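PDB 4O5J: uncharacterized protein from Helicobacter pylori, which probably serves as the outer-membrane adhesin SabA, binding sialic acid-containing glycans and so helping the bacterium attach to its host. Local coordinates for residues A[211-216]-A[232-237]; A[285-290]-A[369-374]; A[174-179]-A[191-196]. One frame throughout, in Å; residues are numbered along the deposited sequence.

Contact 1: A[211-216]-A[232-237]; sequences KTAMMW and TSTNYP. With EDO (1,2-ethanediol), chain B.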
ATOM      1  N   LYS A 211     -10.154 -22.187  11.441  1.00 43.69           N
ATOM      2  CA  LYS A 211     -10.925 -22.971  10.471  1.00 42.35           C
ATOM      3  C   LYS A 211     -12.422 -22.829  10.705  1.00 40.63           C
ATOM      4  O   LYS A 211     -13.119 -23.784  10.979  1.00 39.00           O
ATOM      5  CB  LYS A 211     -10.496 -24.407  10.492  1.00 47.63           C
ATOM      6  CG  LYS A 211      -9.123 -24.538   9.956  1.00 56.49           C
ATOM      7  CD  LYS A 211      -9.215 -25.301   8.662  1.00105.57           C
ATOM      8  CE  LYS A 211      -9.964 -26.649   8.825  1.00 93.25           C
ATOM      9  NZ  LYS A 211      -9.839 -27.556   7.635  1.00 86.79           N
ATOM     10  N   THR A 212     -12.900 -21.613  10.600  1.00 36.03           N
ATOM     11  CA  THR A 212     -14.296 -21.296  10.725  1.00 29.04           C
ATOM     12  C   THR A 212     -14.713 -20.595   9.432  1.00 32.05           C
ATOM     13  O   THR A 212     -14.125 -19.566   9.061  1.00 34.12           O
ATOM     14  CB  THR A 212     -14.517 -20.330  11.913  1.00 25.78           C
ATOM     15  OG1 THR A 212     -14.264 -21.087  13.141  1.00 32.79           O
ATOM     16  CG2 THR A 212     -15.977 -19.856  11.958  1.00 28.30           C
ATOM     17  N   ALA A 213     -15.733 -21.115   8.763  1.00 35.99           N
ATOM     18  CA  ALA A 213     -16.176 -20.506   7.478  1.00 32.48           C
ATOM     19  C   ALA A 213     -17.113 -19.357   7.732  1.00 36.25           C
ATOM     20  O   ALA A 213     -17.853 -19.370   8.723  1.00 36.27           O
ATOM     21  CB  ALA A 213     -16.843 -21.597   6.623  1.00 26.08           C
ATOM     22  N   MET A 214     -17.107 -18.344   6.869  1.00 33.26           N
ATOM     23  CA  MET A 214     -18.055 -17.261   7.031  1.00 31.26           C
ATOM     24  C   MET A 214     -19.283 -17.448   6.141  1.00 33.43           C
ATOM     25  O   MET A 214     -19.167 -17.747   4.919  1.00 32.84           O
ATOM     26  CB  MET A 214     -17.371 -15.877   6.815  1.00 28.51           C
ATOM     27  CG  MET A 214     -16.746 -15.678   5.471  1.00 29.68           C
ATOM     28  SD  MET A 214     -15.903 -14.068   5.316  1.00 36.70           S
ATOM     29  CE  MET A 214     -17.272 -12.892   5.412  1.00 28.62           C
ATOM     30  N   MET A 215     -20.470 -17.264   6.719  1.00 28.52           N
ATOM     31  CA  MET A 215     -21.724 -17.408   5.989  1.00 27.84           C
ATOM     32  C   MET A 215     -22.171 -16.025   5.481  1.00 25.00           C
ATOM     33  O   MET A 215     -22.810 -15.254   6.236  1.00 30.66           O
ATOM     34  CB  MET A 215     -22.782 -18.001   6.915  1.00 23.66           C
ATOM     35  CG  MET A 215     -22.409 -19.390   7.419  1.00 28.16           C
ATOM     36  SD  MET A 215     -23.613 -20.106   8.605  1.00 35.03           S
ATOM     37  CE  MET A 215     -23.339 -19.067  10.067  1.00 28.43           C
ATOM     38  N   TRP A 216     -21.829 -15.683   4.249  1.00 25.95           N
ATOM     39  CA  TRP A 216     -22.189 -14.365   3.696  1.00 28.52           C
ATOM     40  C   TRP A 216     -23.682 -14.110   3.672  1.00 30.41           C
ATOM     41  O   TRP A 216     -24.105 -12.967   3.701  1.00 27.94           O
ATOM     42  CB  TRP A 216     -21.610 -14.142   2.311  1.00 24.85           C
ATOM     43  CG  TRP A 216     -20.136 -13.889   2.316  1.00 29.41           C
ATOM     44  CD1 TRP A 216     -19.133 -14.811   2.506  1.00 27.54           C
ATOM     45  CD2 TRP A 216     -19.472 -12.615   2.046  1.00 31.09           C
ATOM     46  NE1 TRP A 216     -17.880 -14.189   2.417  1.00 31.70           N
ATOM     47  CE2 TRP A 216     -18.051 -12.855   2.129  1.00 28.66           C
ATOM     48  CE3 TRP A 216     -19.922 -11.322   1.741  1.00 32.55           C
ATOM     49  CZ2 TRP A 216     -17.124 -11.849   1.908  1.00 31.98           C
ATOM     50  CZ3 TRP A 216     -19.009 -10.317   1.533  1.00 30.20           C
ATOM     51  CH2 TRP A 216     -17.624 -10.552   1.615  1.00 32.77           C
ATOM     52  N   THR A 232     -23.854 -14.675  -1.205  1.00 36.20           N
ATOM     53  CA  THR A 232     -24.646 -15.545  -0.333  1.00 34.39           C
ATOM     54  C   THR A 232     -23.914 -16.856  -0.060  1.00 35.53           C
ATOM     55  O   THR A 232     -24.470 -17.777   0.527  1.00 33.15           O
ATOM     56  CB  THR A 232     -26.024 -15.894  -0.980  1.00 39.61           C
ATOM     57  OG1 THR A 232     -25.774 -16.730  -2.117  1.00 40.83           O
ATOM     58  CG2 THR A 232     -26.780 -14.654  -1.412  1.00 38.97           C
ATOM     59  N   SER A 233     -22.694 -16.978  -0.564  1.00 32.05           N
ATOM     60  CA  SER A 233     -21.951 -18.205  -0.423  1.00 32.09           C
ATOM     61  C   SER A 233     -21.348 -18.324   1.034  1.00 38.29           C
ATOM     62  O   SER A 233     -21.338 -17.380   1.816  1.00 37.47           O
ATOM     63  CB  SER A 233     -20.816 -18.249  -1.408  1.00 28.93           C
ATOM     64  OG  SER A 233     -19.906 -17.186  -1.216  1.00 35.44           O
ATOM     65  N   THR A 234     -20.849 -19.497   1.357  1.00 35.38           N
ATOM     66  CA  THR A 234     -20.251 -19.813   2.641  1.00 29.15           C
ATOM     67  C   THR A 234     -18.923 -20.457   2.435  1.00 32.45           C
ATOM     68  O   THR A 234     -18.822 -21.448   1.756  1.00 34.09           O
ATOM     69  CB  THR A 234     -21.115 -20.796   3.454  1.00 25.70           C
ATOM     70  OG1 THR A 234     -22.357 -20.147   3.829  1.00 32.35           O
ATOM     71  CG2 THR A 234     -20.358 -21.250   4.753  1.00 23.74           C
ATOM     72  N   ASN A 235     -17.869 -19.904   3.025  1.00 32.39           N
ATOM     73  CA  ASN A 235     -16.539 -20.493   2.846  1.00 29.45           C
ATOM     74  C   ASN A 235     -15.533 -19.847   3.785  1.00 32.78           C
ATOM     75  O   ASN A 235     -15.837 -18.787   4.367  1.00 33.30           O
ATOM     76  CB  ASN A 235     -16.082 -20.344   1.391  1.00 31.06           C
ATOM     77  CG  ASN A 235     -15.220 -21.532   0.950  1.00 39.91           C
ATOM     78  OD1 ASN A 235     -14.485 -22.138   1.745  1.00 47.73           O
ATOM     79  ND2 ASN A 235     -15.319 -21.871  -0.327  1.00 41.07           N
ATOM     80  N   TYR A 236     -14.356 -20.445   3.939  1.00 30.28           N
ATOM     81  CA  TYR A 236     -13.333 -19.844   4.819  1.00 30.89           C
ATOM     82  C   TYR A 236     -12.907 -18.504   4.232  1.00 31.34           C
ATOM     83  O   TYR A 236     -12.866 -18.334   3.024  1.00 34.34           O
ATOM     84  CB  TYR A 236     -12.115 -20.757   4.969  1.00 27.81           C
ATOM     85  CG  TYR A 236     -12.505 -22.090   5.453  1.00 35.14           C
ATOM     86  CD1 TYR A 236     -12.870 -22.275   6.782  1.00 33.59           C
ATOM     87  CD2 TYR A 236     -12.575 -23.205   4.585  1.00 43.73           C
ATOM     88  CE1 TYR A 236     -13.249 -23.567   7.275  1.00 40.33           C
ATOM     89  CE2 TYR A 236     -12.987 -24.464   5.062  1.00 48.13           C
ATOM     90  CZ  TYR A 236     -13.305 -24.607   6.419  1.00 47.20           C
ATOM     91  OH  TYR A 236     -13.746 -25.802   6.887  1.00 60.34           O
ATOM     92  N   PRO A 237     -12.590 -17.547   5.089  1.00 31.28           N
ATOM     93  CA  PRO A 237     -12.184 -16.211   4.604  1.00 28.79           C
ATOM     94  C   PRO A 237     -11.076 -16.258   3.559  1.00 33.36           C
ATOM     95  O   PRO A 237     -11.037 -15.400   2.680  1.00 36.21           O
ATOM     96  CB  PRO A 237     -11.699 -15.507   5.892  1.00 26.17           C
ATOM     97  CG  PRO A 237     -12.547 -16.140   6.946  1.00 33.89           C
ATOM     98  CD  PRO A 237     -12.731 -17.609   6.563  1.00 32.65           C
TER
HETATM   99  C1  EDO B 501     -15.434 -18.954  -2.864  1.00 87.56           C
HETATM  100  O1  EDO B 501     -16.520 -19.614  -2.190  1.00 78.39           O
HETATM  101  C2  EDO B 501     -15.962 -17.995  -3.938  1.00 92.23           C
HETATM  102  O2  EDO B 501     -15.159 -16.790  -3.988  1.00 79.95           O
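Met214 N donates to Asn235 O over 2.8 Å, with 154° at the hydrogen, and this is the shortest polar bond between residues 211-216 and 232-237. In return, Asn235 N reaches Met214 O at 3.2 Å, so the two residues form a hydrogen-bonded antiparallel pair. Met214 O also receives Thr234 CA in a CA-H...O contact of 3.3 Å. The strands thus exemplify how even a minimal sheet alternates its two kinds of antiparallel pair.

In the adjacent non-hydrogen-bonded pair, the side chains of Met215 and Thr234 run in parallel off the same face of the sheet, Met215 CG being 3.7 Å from Thr234 OG1. That hydroxyl is hydrogen-bonded to Asn135 O, at the end of helix 130-135, on which Met215 also packs. Trp216 N continues the pairing with a 3.0 Å bond to Ser233 O, an oxygen that lies at the edge of the indole ring. The ring is covered on one face, near its rim, by Met214 CE: with chi1 at 59° and a bend at chi3, the thioether folds round to place its methyl there.

At the far end Tyr236 turns its ring against the other chain segment. Ala213 CB sits over one face, 4.0 Å from Tyr236 CD1, while the backbone carbon of Lys211 comes up to the ring edge. Asn235 helps to set this backbone, since its OD1 accepts Tyr236 N at 2.8 Å on an in-plane lone pair, and its ND2 binds O1 of a 1,2-ethanediol that probably came from the crystallisation liquor. Altogether the arrangement is a two-stranded antiparallel hairpin with a long connecting loop, a small piece of sheet in a largely helical adhesion domain.

Contact 2: A[285-290]-A[369-374]; sequences KDIYTF and RDVYNL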
ATOM      1  N   LYS A 285      26.505   8.643  -4.250  1.00 65.29           N
ATOM      2  CA  LYS A 285      25.957   7.329  -4.008  1.00 65.18           C
ATOM      3  C   LYS A 285      24.704   7.455  -3.135  1.00 66.50           C
ATOM      4  O   LYS A 285      23.718   6.719  -3.285  1.00 67.10           O
ATOM      5  CB  LYS A 285      27.019   6.455  -3.347  1.00 71.34           C
ATOM      6  CG  LYS A 285      26.490   5.098  -3.038  1.00 79.50           C
ATOM      7  CD  LYS A 285      27.367   4.310  -2.106  1.00 87.80           C
ATOM      8  CE  LYS A 285      26.540   3.097  -1.691  1.00 99.46           C
ATOM      9  NZ  LYS A 285      27.227   2.305  -0.648  1.00115.01           N
ATOM     10  N   ASP A 286      24.710   8.454  -2.270  1.00 60.23           N
ATOM     11  CA  ASP A 286      23.597   8.620  -1.316  1.00 65.90           C
ATOM     12  C   ASP A 286      22.354   9.158  -1.990  1.00 65.35           C
ATOM     13  O   ASP A 286      21.256   8.693  -1.682  1.00 62.74           O
ATOM     14  CB  ASP A 286      23.970   9.518  -0.099  1.00 61.62           C
ATOM     15  CG  ASP A 286      24.791   8.747   0.979  1.00 85.54           C
ATOM     16  OD1 ASP A 286      24.788   7.479   0.926  1.00 80.31           O
ATOM     17  OD2 ASP A 286      25.454   9.392   1.887  1.00 86.49           O
ATOM     18  N   ILE A 287      22.504  10.143  -2.881  1.00 56.18           N
ATOM     19  CA  ILE A 287      21.340  10.716  -3.525  1.00 50.78           C
ATOM     20  C   ILE A 287      20.710   9.621  -4.391  1.00 54.03           C
ATOM     21  O   ILE A 287      19.494   9.573  -4.518  1.00 56.48           O
ATOM     22  CB  ILE A 287      21.659  11.997  -4.333  1.00 54.13           C
ATOM     23  CG1 ILE A 287      20.365  12.709  -4.743  1.00 50.83           C
ATOM     24  CG2 ILE A 287      22.529  11.699  -5.551  1.00 48.96           C
ATOM     25  CD1 ILE A 287      20.646  14.004  -5.482  1.00 51.55           C
ATOM     26  N   TYR A 288      21.536   8.724  -4.937  1.00 56.47           N
ATOM     27  CA  TYR A 288      21.007   7.666  -5.783  1.00 58.55           C
ATOM     28  C   TYR A 288      20.174   6.660  -4.973  1.00 60.25           C
ATOM     29  O   TYR A 288      19.031   6.330  -5.312  1.00 55.54           O
ATOM     30  CB  TYR A 288      22.136   6.996  -6.519  1.00 52.87           C
ATOM     31  CG  TYR A 288      21.693   6.035  -7.593  1.00 58.87           C
ATOM     32  CD1 TYR A 288      20.467   6.181  -8.228  1.00 61.56           C
ATOM     33  CD2 TYR A 288      22.530   5.016  -8.020  1.00 60.13           C
ATOM     34  CE1 TYR A 288      20.054   5.288  -9.216  1.00 55.91           C
ATOM     35  CE2 TYR A 288      22.142   4.136  -8.998  1.00 65.00           C
ATOM     36  CZ  TYR A 288      20.901   4.275  -9.595  1.00 60.74           C
ATOM     37  OH  TYR A 288      20.553   3.408 -10.584  1.00 64.38           O
ATOM     38  N   THR A 289      20.734   6.204  -3.870  1.00 58.10           N
ATOM     39  CA  THR A 289      20.036   5.340  -2.957  1.00 53.74           C
ATOM     40  C   THR A 289      18.781   6.006  -2.459  1.00 51.45           C
ATOM     41  O   THR A 289      17.729   5.383  -2.398  1.00 51.93           O
ATOM     42  CB  THR A 289      20.926   5.049  -1.750  1.00 53.66           C
ATOM     43  OG1 THR A 289      22.121   4.467  -2.232  1.00 54.29           O
ATOM     44  CG2 THR A 289      20.264   4.078  -0.798  1.00 48.06           C
ATOM     45  N   PHE A 290      18.896   7.271  -2.098  1.00 52.04           N
ATOM     46  CA  PHE A 290      17.752   8.045  -1.634  1.00 50.29           C
ATOM     47  C   PHE A 290      16.612   7.981  -2.669  1.00 51.84           C
ATOM     48  O   PHE A 290      15.463   7.629  -2.359  1.00 52.72           O
ATOM     49  CB  PHE A 290      18.201   9.492  -1.435  1.00 48.81           C
ATOM     50  CG  PHE A 290      17.179  10.372  -0.778  1.00 52.08           C
ATOM     51  CD1 PHE A 290      16.271   9.853   0.131  1.00 56.15           C
ATOM     52  CD2 PHE A 290      17.134  11.740  -1.063  1.00 51.91           C
ATOM     53  CE1 PHE A 290      15.322  10.674   0.745  1.00 61.79           C
ATOM     54  CE2 PHE A 290      16.188  12.562  -0.441  1.00 53.99           C
ATOM     55  CZ  PHE A 290      15.303  12.044   0.464  1.00 57.88           C
ATOM     56  N   ARG A 369      20.650   9.051 -10.818  1.00 51.80           N
ATOM     57  CA  ARG A 369      21.382   7.999 -11.470  1.00 53.70           C
ATOM     58  C   ARG A 369      22.527   8.604 -12.287  1.00 59.26           C
ATOM     59  O   ARG A 369      23.655   8.070 -12.308  1.00 62.46           O
ATOM     60  CB  ARG A 369      20.447   7.160 -12.343  1.00 56.33           C
ATOM     61  CG  ARG A 369      21.139   6.086 -13.192  1.00 53.51           C
ATOM     62  CD  ARG A 369      20.117   5.052 -13.745  1.00 56.49           C
ATOM     63  NE  ARG A 369      18.880   5.706 -14.124  1.00 83.33           N
ATOM     64  CZ  ARG A 369      17.651   5.357 -13.672  1.00100.34           C
ATOM     65  NH1 ARG A 369      17.483   4.323 -12.819  1.00 98.01           N
ATOM     66  NH2 ARG A 369      16.559   6.025 -14.081  1.00 89.45           N
ATOM     67  N   ASP A 370      22.267   9.726 -12.957  1.00 56.38           N
ATOM     68  CA  ASP A 370      23.324  10.347 -13.770  1.00 52.17           C
ATOM     69  C   ASP A 370      24.464  10.880 -12.882  1.00 58.69           C
ATOM     70  O   ASP A 370      25.644  10.774 -13.234  1.00 65.77           O
ATOM     71  CB  ASP A 370      22.753  11.500 -14.574  1.00 61.04           C
ATOM     72  CG  ASP A 370      21.740  11.033 -15.676  1.00 69.44           C
ATOM     73  OD1 ASP A 370      21.791   9.845 -16.129  1.00 66.72           O
ATOM     74  OD2 ASP A 370      20.886  11.861 -16.112  1.00 71.56           O
ATOM     75  N   VAL A 371      24.114  11.495 -11.758  1.00 59.79           N
ATOM     76  CA  VAL A 371      25.129  11.960 -10.771  1.00 55.99           C
ATOM     77  C   VAL A 371      25.954  10.777 -10.359  1.00 56.46           C
ATOM     78  O   VAL A 371      27.162  10.847 -10.353  1.00 65.76           O
ATOM     79  CB  VAL A 371      24.481  12.646  -9.553  1.00 58.71           C
ATOM     80  CG1 VAL A 371      25.484  12.872  -8.393  1.00 52.95           C
ATOM     81  CG2 VAL A 371      23.844  13.962  -9.988  1.00 58.29           C
ATOM     82  N   TYR A 372      25.310   9.659 -10.065  1.00 56.69           N
ATOM     83  CA  TYR A 372      26.064   8.489  -9.662  1.00 61.32           C
ATOM     84  C   TYR A 372      26.948   7.891 -10.763  1.00 59.44           C
ATOM     85  O   TYR A 372      28.031   7.408 -10.482  1.00 59.57           O
ATOM     86  CB  TYR A 372      25.123   7.447  -9.172  1.00 52.55           C
ATOM     87  CG  TYR A 372      25.792   6.185  -8.705  1.00 67.99           C
ATOM     88  CD1 TYR A 372      26.538   6.148  -7.524  1.00 68.12           C
ATOM     89  CD2 TYR A 372      25.656   5.008  -9.440  1.00 67.33           C
ATOM     90  CE1 TYR A 372      27.124   4.967  -7.105  1.00 71.19           C
ATOM     91  CE2 TYR A 372      26.249   3.830  -9.040  1.00 60.06           C
ATOM     92  CZ  TYR A 372      26.944   3.812  -7.874  1.00 70.31           C
ATOM     93  OH  TYR A 372      27.514   2.623  -7.497  1.00 78.50           O
ATOM     94  N   ASN A 373      26.470   7.880 -11.997  1.00 58.94           N
ATOM     95  CA  ASN A 373      27.191   7.278 -13.103  1.00 58.89           C
ATOM     96  C   ASN A 373      28.149   8.214 -13.845  1.00 65.30           C
ATOM     97  O   ASN A 373      28.753   7.805 -14.846  1.00 64.48           O
ATOM     98  CB  ASN A 373      26.196   6.699 -14.103  1.00 55.99           C
ATOM     99  CG  ASN A 373      25.503   5.510 -13.549  1.00 61.56           C
ATOM    100  OD1 ASN A 373      24.320   5.442 -13.544  1.00 66.44           O
ATOM    101  ND2 ASN A 373      26.261   4.591 -13.016  1.00 73.92           N
ATOM    102  N   LEU A 374      28.303   9.441 -13.345  1.00 60.90           N
ATOM    103  CA  LEU A 374      29.059  10.453 -14.086  1.00 60.84           C
ATOM    104  C   LEU A 374      30.385   9.960 -14.584  1.00 62.75           C
ATOM    105  O   LEU A 374      30.683   9.992 -15.766  1.00 67.96           O
ATOM    106  CB  LEU A 374      29.294  11.651 -13.174  1.00 28.85           C
ATOM    107  CG  LEU A 374      30.152  12.790 -13.792  1.00 29.29           C
ATOM    108  CD1 LEU A 374      29.623  13.070 -15.261  1.00 31.18           C
ATOM    109  CD2 LEU A 374      29.919  14.146 -13.002  1.00 33.37           C
TER
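Tyr288 and Tyr372 each start toward the opposite helix at CB, and with CG anti to the backbone N (chi1 -171° in Tyr288) both rings run out along the same flank of the helix pair, where they meet. The encounter is oblique, neither stacked nor edge-to-face, with planes inclined at 34°. The ring centroids lie 5.1 Å apart. Tyr288 CD2, over a face of the Tyr372 ring, comes within 3.4 Å of Tyr372 CD2.

Arg369 also has CG anti to its backbone N and passes at a slant over the CE1-CZ side of the Tyr288 ring. Its CA sits over a face of that ring, 4.0 Å from the centroid, in a CH-pi contact. Farther along, Arg369 CD reaches Tyr288 OH at 3.6 Å, the guanidinium being nearly perpendicular to the ring. The Lys285 chain runs abreast of the Tyr372 ring, Lys285 CB lying 4.0 Å from Tyr372 CE1. A smaller apolar contact joins Ile287 CG2 to Val371 CG1 at 4.3 Å; Val371 also packs on Val60 of helix 57-76.

The two short helical segments run roughly antiparallel, their axes 8.2 Å apart at closest approach, and illustrate how helices pack through their side chains. Behind the interface, the carboxylate of Asp370 is held by Ser50 and Asn53 of helix 29-54. Across the contact, however, the touching atoms are mostly carbon, the Tyr288 hydroxyl meeting the Arg369 CD methylene, and even the charged residues contribute mainly their aliphatic portions. Cohesion therefore rests on shape and dispersion rather than on directional polar bonds.

Contact 3: A[174-179]-A[191-196]; sequences CALSGC and STVSNA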
ATOM      1  N   CYS A 174      -0.617   8.640  14.764  1.00 45.73           N
ATOM      2  CA  CYS A 174       0.453   9.668  14.643  1.00 49.63           C
ATOM      3  C   CYS A 174       1.101   9.606  13.289  1.00 52.97           C
ATOM      4  O   CYS A 174       1.103   8.536  12.676  1.00 49.60           O
ATOM      5  CB  CYS A 174       1.567   9.419  15.697  1.00 54.30           C
ATOM      6  SG  CYS A 174       0.795   9.315  17.288  1.00 75.29           S
ATOM      7  N   ALA A 175       1.707  10.729  12.853  1.00 52.64           N
ATOM      8  CA  ALA A 175       2.558  10.729  11.686  1.00 52.43           C
ATOM      9  C   ALA A 175       3.652   9.657  11.830  1.00 47.92           C
ATOM     10  O   ALA A 175       3.880   9.159  12.918  1.00 46.30           O
ATOM     11  CB  ALA A 175       3.174  12.113  11.458  1.00 48.00           C
ATOM     12  N   LEU A 176       4.340   9.324  10.742  1.00 48.90           N
ATOM     13  CA  LEU A 176       5.349   8.292  10.775  1.00 45.38           C
ATOM     14  C   LEU A 176       6.488   8.699  11.714  1.00 53.00           C
ATOM     15  O   LEU A 176       7.221   7.849  12.177  1.00 57.01           O
ATOM     16  CB  LEU A 176       5.900   8.023   9.390  1.00 42.00           C
ATOM     17  CG  LEU A 176       5.229   6.862   8.593  1.00 47.03           C
ATOM     18  CD1 LEU A 176       3.721   6.960   8.597  1.00 46.50           C
ATOM     19  CD2 LEU A 176       5.758   6.763   7.151  1.00 49.15           C
ATOM     20  N   SER A 177       6.645   9.991  11.984  1.00 59.52           N
ATOM     21  CA  SER A 177       7.689  10.486  12.885  1.00 59.96           C
ATOM     22  C   SER A 177       7.450  10.143  14.341  1.00 66.20           C
ATOM     23  O   SER A 177       8.336  10.271  15.169  1.00 67.36           O
ATOM     24  CB  SER A 177       7.846  11.986  12.748  1.00 55.41           C
ATOM     25  OG  SER A 177       6.673  12.641  13.157  1.00 70.89           O
ATOM     26  N   GLY A 178       6.242   9.710  14.677  1.00 63.40           N
ATOM     27  CA  GLY A 178       5.977   9.288  16.031  1.00 64.74           C
ATOM     28  C   GLY A 178       5.033  10.231  16.763  1.00 73.06           C
ATOM     29  O   GLY A 178       4.781  11.335  16.303  1.00 72.49           O
ATOM     30  N   CYS A 179       4.538   9.799  17.925  1.00 74.43           N
ATOM     31  CA  CYS A 179       3.655  10.647  18.750  1.00 80.26           C
ATOM     32  C   CYS A 179       4.358  11.827  19.429  1.00 66.52           C
ATOM     33  O   CYS A 179       5.458  11.663  19.873  1.00 93.78           O
ATOM     34  CB  CYS A 179       2.869   9.770  19.740  1.00 73.76           C
ATOM     35  SG  CYS A 179       1.954   8.452  18.887  1.00 73.47           S
ATOM     36  N   SER A 191      -1.354   6.556  19.100  1.00 50.36           N
ATOM     37  CA  SER A 191      -0.937   5.258  18.534  1.00 44.77           C
ATOM     38  C   SER A 191      -0.035   5.446  17.343  1.00 47.41           C
ATOM     39  O   SER A 191      -0.303   6.300  16.511  1.00 50.65           O
ATOM     40  CB  SER A 191      -2.154   4.420  18.170  1.00 46.05           C
ATOM     41  OG  SER A 191      -1.784   3.288  17.383  1.00 46.75           O
ATOM     42  N   THR A 192       1.050   4.691  17.280  1.00 49.12           N
ATOM     43  CA  THR A 192       1.915   4.745  16.108  1.00 46.75           C
ATOM     44  C   THR A 192       1.225   3.939  14.981  1.00 46.89           C
ATOM     45  O   THR A 192       0.336   3.082  15.263  1.00 48.85           O
ATOM     46  CB  THR A 192       3.270   4.122  16.361  1.00 46.39           C
ATOM     47  OG1 THR A 192       3.096   2.729  16.659  1.00 48.92           O
ATOM     48  CG2 THR A 192       4.035   4.832  17.553  1.00 42.61           C
ATOM     49  N   VAL A 193       1.616   4.201  13.726  1.00 43.42           N
ATOM     50  CA  VAL A 193       1.072   3.401  12.626  1.00 39.83           C
ATOM     51  C   VAL A 193       1.615   1.982  12.748  1.00 40.77           C
ATOM     52  O   VAL A 193       0.927   1.045  12.372  1.00 48.17           O
ATOM     53  CB  VAL A 193       1.398   3.945  11.228  1.00 41.55           C
ATOM     54  CG1 VAL A 193       0.848   5.338  11.027  1.00 42.10           C
ATOM     55  CG2 VAL A 193       2.817   4.004  11.101  1.00 53.21           C
ATOM     56  N   SER A 194       2.844   1.808  13.295  1.00 45.45           N
ATOM     57  CA  SER A 194       3.380   0.445  13.451  1.00 40.63           C
ATOM     58  C   SER A 194       2.544  -0.345  14.428  1.00 42.73           C
ATOM     59  O   SER A 194       2.338  -1.545  14.257  1.00 50.11           O
ATOM     60  CB  SER A 194       4.792   0.440  13.926  1.00 43.14           C
ATOM     61  OG  SER A 194       5.517   1.029  12.858  1.00 55.61           O
ATOM     62  N   ASN A 195       2.070   0.313  15.476  1.00 43.83           N
ATOM     63  CA  ASN A 195       1.219  -0.376  16.476  1.00 40.65           C
ATOM     64  C   ASN A 195      -0.093  -0.803  15.793  1.00 39.90           C
ATOM     65  O   ASN A 195      -0.541  -1.923  15.944  1.00 42.61           O
ATOM     66  CB  ASN A 195       0.916   0.598  17.622  1.00 43.79           C
ATOM     67  CG  ASN A 195      -0.054   0.034  18.604  1.00 50.29           C
ATOM     68  OD1 ASN A 195       0.179  -1.050  19.099  1.00 54.30           O
ATOM     69  ND2 ASN A 195      -1.169   0.702  18.842  1.00 48.17           N
ATOM     70  N   ALA A 196      -0.681   0.088  15.003  1.00 34.94           N
ATOM     71  CA  ALA A 196      -1.948  -0.242  14.316  1.00 38.11           C
ATOM     72  C   ALA A 196      -1.714  -1.389  13.300  1.00 38.05           C
ATOM     73  O   ALA A 196      -2.489  -2.370  13.287  1.00 37.60           O
ATOM     74  CB  ALA A 196      -2.499   0.996  13.653  1.00 38.67           C
TER
HETATM   75  O   HOH W   1       3.450   6.461  13.727  1.00 52.52           O
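Cys174 and Ser191 meet through a backbone hydrogen bond, Cys174 N to Ser191 O at 2.9 Å. The sulfur of Cys174 lies beside the same oxygen, 3.3 Å away. Both half-cystines, Cys174 and Cys179, carry SG anti to the carbonyl carbon and beside the backbone N, with chi1 at -53° and -55°. With the chain turn bringing the two CB atoms together, these torsions let the sulfurs join, and their disulfide ties off a small loop whose type I beta turn runs from Ala175 to Gly178. Cys179 SG also approaches Ser191 N at 3.8 Å, so the disulfide lies against the chain just before the helix.

Both methyls of Val193 flank Leu176 CD1, CG2 at 4.0 Å, and CG1, anti to the carbonyl carbon, additionally touches Cys174 O at 3.6 Å. The two side chains stand roughly perpendicular. A water links the two segments beside them, donating to Ala175 O and accepting from Val193 N.

The helix start is a worked case of side-chain capping, here beside a disulfide loop. Thr192 is the N-cap, its OG1 accepting Asn195 N at 2.9 Å. Ser191 OG takes an almost linear bond from Asn195 ND2 and donates to Thr192 O, which Ala196 N reaches from the other face of the carbonyl plane.

The contact fits among several helices: Leu176 and Val193 pack on Ile83 and Val87 of helix 82-101, Ser191 and Asn195 on Ala162 of helix 146-163, and Ser177 reaches the end of helix 57-76.

In the fold
The three contacts follow one another along the chain; none encloses or crosses another. Contact 3 comes first, closing the 11-residue excursion that precedes helix 193-209. That helix leads to strand 214-215, where contact 1 closes a 15-residue loop without helix or strand; the centres of these two contacts lie about 33 Å apart. Contact 2 has the longest span, bringing helix 281-309 against the long helix 343-396 across 78 intervening residues, mostly helical. Contacts 1 and 2 lie on opposite sides of the chain's centre, about 51 Å between centres. The set thus samples a helix start, a small sheet and a helix pair of one elongated domain.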